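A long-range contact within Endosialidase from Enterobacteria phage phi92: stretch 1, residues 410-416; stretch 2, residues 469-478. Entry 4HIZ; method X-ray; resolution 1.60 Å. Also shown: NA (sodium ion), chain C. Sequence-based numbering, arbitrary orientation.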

# COMPACT_ATOMS: atom_id res chain seq x y z
N ILE A 410 -31.04 -8.09 15.15
CA ILE A 410 -30.10 -8.70 16.09
C ILE A 410 -29.18 -9.66 15.34
O ILE A 410 -29.68 -10.49 14.58
CB ILE A 410 -30.86 -9.48 17.20
CG1 ILE A 410 -31.82 -8.52 17.92
CG2 ILE A 410 -29.85 -10.09 18.18
CD1 ILE A 410 -32.74 -9.22 18.93
N PHE A 411 -27.87 -9.56 15.59
CA PHE A 411 -26.86 -10.31 14.84
C PHE A 411 -26.02 -11.15 15.78
O PHE A 411 -25.73 -10.74 16.91
CB PHE A 411 -25.91 -9.34 14.10
CG PHE A 411 -26.58 -8.54 13.02
CD1 PHE A 411 -27.37 -7.42 13.33
CD2 PHE A 411 -26.47 -8.93 11.70
CE1 PHE A 411 -27.98 -6.68 12.34
CE2 PHE A 411 -27.09 -8.17 10.67
CZ PHE A 411 -27.83 -7.05 10.98
N GLY A 412 -25.53 -12.28 15.30
CA GLY A 412 -24.56 -13.07 16.03
C GLY A 412 -23.82 -13.94 15.03
O GLY A 412 -24.24 -14.09 13.88
N THR A 413 -22.69 -14.46 15.48
CA THR A 413 -21.85 -15.30 14.60
C THR A 413 -21.33 -16.46 15.41
O THR A 413 -20.82 -16.25 16.51
CB THR A 413 -20.65 -14.48 14.09
OG1 THR A 413 -21.13 -13.31 13.40
CG2 THR A 413 -19.75 -15.30 13.15
N GLU A 414 -21.37 -17.68 14.87
CA GLU A 414 -20.74 -18.78 15.62
C GLU A 414 -19.20 -18.69 15.46
O GLU A 414 -18.69 -18.08 14.51
CB GLU A 414 -21.30 -20.14 15.18
CG GLU A 414 -21.00 -20.41 13.68
CD GLU A 414 -21.70 -21.67 13.13
OE1 GLU A 414 -22.33 -22.41 13.92
OE2 GLU A 414 -21.59 -21.92 11.90
N ARG A 415 -18.46 -19.24 16.42
CA ARG A 415 -17.00 -19.13 16.43
C ARG A 415 -16.37 -20.04 15.37
O ARG A 415 -15.28 -19.75 14.85
CB ARG A 415 -16.47 -19.55 17.81
CG ARG A 415 -16.97 -18.65 18.93
CD ARG A 415 -16.10 -17.40 18.99
NE ARG A 415 -16.63 -16.58 20.05
CZ ARG A 415 -15.98 -15.64 20.69
NH1 ARG A 415 -14.72 -15.33 20.36
NH2 ARG A 415 -16.63 -15.01 21.66
N SER A 416 -17.05 -21.15 15.11
CA SER A 416 -16.59 -22.13 14.11
C SER A 416 -17.82 -22.85 13.59
O SER A 416 -18.86 -22.86 14.26
CB SER A 416 -15.57 -23.11 14.75
OG SER A 416 -15.16 -24.08 13.77
N ASN A 469 -8.57 -20.53 19.63
CA ASN A 469 -9.32 -19.29 19.76
C ASN A 469 -9.85 -18.84 18.39
O ASN A 469 -9.20 -19.04 17.36
CB ASN A 469 -8.44 -18.15 20.27
CG ASN A 469 -7.64 -18.53 21.46
OD1 ASN A 469 -6.43 -18.83 21.34
ND2 ASN A 469 -8.29 -18.55 22.61
N SER A 470 -11.02 -18.22 18.41
CA SER A 470 -11.63 -17.67 17.20
C SER A 470 -11.96 -16.20 17.37
O SER A 470 -12.51 -15.78 18.40
CB SER A 470 -12.91 -18.44 16.87
OG SER A 470 -13.54 -17.88 15.72
N ALA A 471 -11.66 -15.41 16.32
CA ALA A 471 -12.03 -13.99 16.31
C ALA A 471 -13.39 -13.75 15.64
O ALA A 471 -13.84 -12.60 15.52
CB ALA A 471 -10.96 -13.20 15.62
N CYS A 472 -14.05 -14.82 15.18
CA CYS A 472 -15.26 -14.65 14.39
C CYS A 472 -16.37 -14.10 15.24
O CYS A 472 -16.60 -14.58 16.33
CB CYS A 472 -15.69 -15.97 13.71
SG CYS A 472 -14.49 -16.52 12.48
N GLY A 473 -17.04 -13.06 14.76
CA GLY A 473 -18.12 -12.42 15.51
C GLY A 473 -17.60 -11.33 16.42
O GLY A 473 -16.93 -10.36 15.96
N VAL A 474 -17.95 -11.46 17.73
CA VAL A 474 -17.58 -10.50 18.77
C VAL A 474 -17.72 -9.06 18.24
O VAL A 474 -16.80 -8.24 18.34
CB VAL A 474 -16.17 -10.79 19.41
CG1 VAL A 474 -16.25 -12.09 20.29
CG2 VAL A 474 -15.01 -10.89 18.38
N GLY A 475 -18.91 -8.78 17.71
CA GLY A 475 -19.13 -7.59 16.88
C GLY A 475 -20.01 -6.53 17.52
O GLY A 475 -20.23 -6.49 18.74
N SER A 476 -20.47 -5.62 16.66
CA SER A 476 -21.16 -4.42 17.15
C SER A 476 -22.02 -3.89 16.02
O SER A 476 -21.71 -4.11 14.83
CB SER A 476 -20.06 -3.43 17.53
OG SER A 476 -20.61 -2.24 18.06
N VAL A 477 -23.12 -3.21 16.36
CA VAL A 477 -24.03 -2.68 15.33
C VAL A 477 -24.19 -1.19 15.46
O VAL A 477 -24.38 -0.66 16.58
CB VAL A 477 -25.43 -3.35 15.46
CG1 VAL A 477 -26.51 -2.64 14.57
CG2 VAL A 477 -25.30 -4.89 15.11
N CYS A 478 -24.16 -0.49 14.32
CA CYS A 478 -24.51 0.93 14.36
C CYS A 478 -25.29 1.28 13.09
O CYS A 478 -25.44 0.46 12.19
CB CYS A 478 -23.24 1.81 14.47
SG CYS A 478 -22.09 1.60 13.07
NA NA C . -23.50 1.26 18.23
O HOH W 1 -18.56 -15.95 17.97
O HOH W 2 -25.12 3.36 19.29

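How do the two backbones lie against each other? They run in opposite directions, their end-to-end vectors 171° apart, and they are closest in the middle of the contact: the CA atoms of Thr-413 and Gly-473 are 4.8 Å apart, and those of Arg-415 and Cys-472 5.2 Å. Toward the other end the backbones spread, so that the CA atoms of Phe-411 and Val-477 stand 8.2 Å apart and side chains must fill the gap. Although both stretches contain strand, no backbone-to-backbone hydrogen bond joins them. The direct hydrogen bonds all involve a side chain, and they gather at the loop end, between Arg-415 and Ser-470.

What satisfies the polar groups of that pair? Ser-470 points toward stretch 1, and its hydroxyl OG donates to the backbone O of Arg-415 at 2.7 Å. The same OG accepts from the backbone N of Cys-472 at 3.1 Å, with a nearly straight N-H...O angle of 164°, so one hydroxyl serves as donor across the contact and acceptor within its own loop. Arg-415 answers with its side chain. Its CA-to-CB bond points sideways, but the m, m, t course of its first three chi angles brings the end of the chain nearer, and NH1 donates to the backbone O of Ser-470 at 3.0 Å. The angle of 142° is more bent, though the acceptor lies at the edge of the guanidinium, near its plane, where the N-H groups point. NE and NH2 find hydrogen-bonding partners elsewhere in the structure. Arg-415 thus uses both backbone and side chain to hold Ser-470, and it has the largest area covered by the other stretch.

How are the remaining backbone carbonyls satisfied? Water 1 bridges two of them, donating to Thr-413 O at 2.7 Å and to Cys-472 O at 2.9 Å. It thereby supplies hydrogens to two backbone acceptors, one from each stretch, and ties the two stretches together where they make no direct backbone bond. Val-477 O has a different partner: it binds the sodium ion at 2.7 Å, its partial negative charge facing the cation, and water 2 also coordinates the metal, 2.9 Å away.

Which side chains pack across the contact without a hydrogen bond to the other stretch? Thr-413 points toward stretch 2 and lays its CB 3.6 Å from Gly-473 CA, while its OG1 is hydrogen-bonded elsewhere in the structure. A CB on Gly-473 would fall about 3.0 Å from Thr-413 CB, which is tight; the glycine's backbone angles, phi 88° and psi -125°, would also jam it against the preceding carbonyl O. At the wider end, Phe-411 and Val-477 point toward each other's stretch and close the gap through an apolar contact, Phe-411 CD1 to Val-477 CG2 at 3.7 Å. Both residues are buried, and this contact covers part of each.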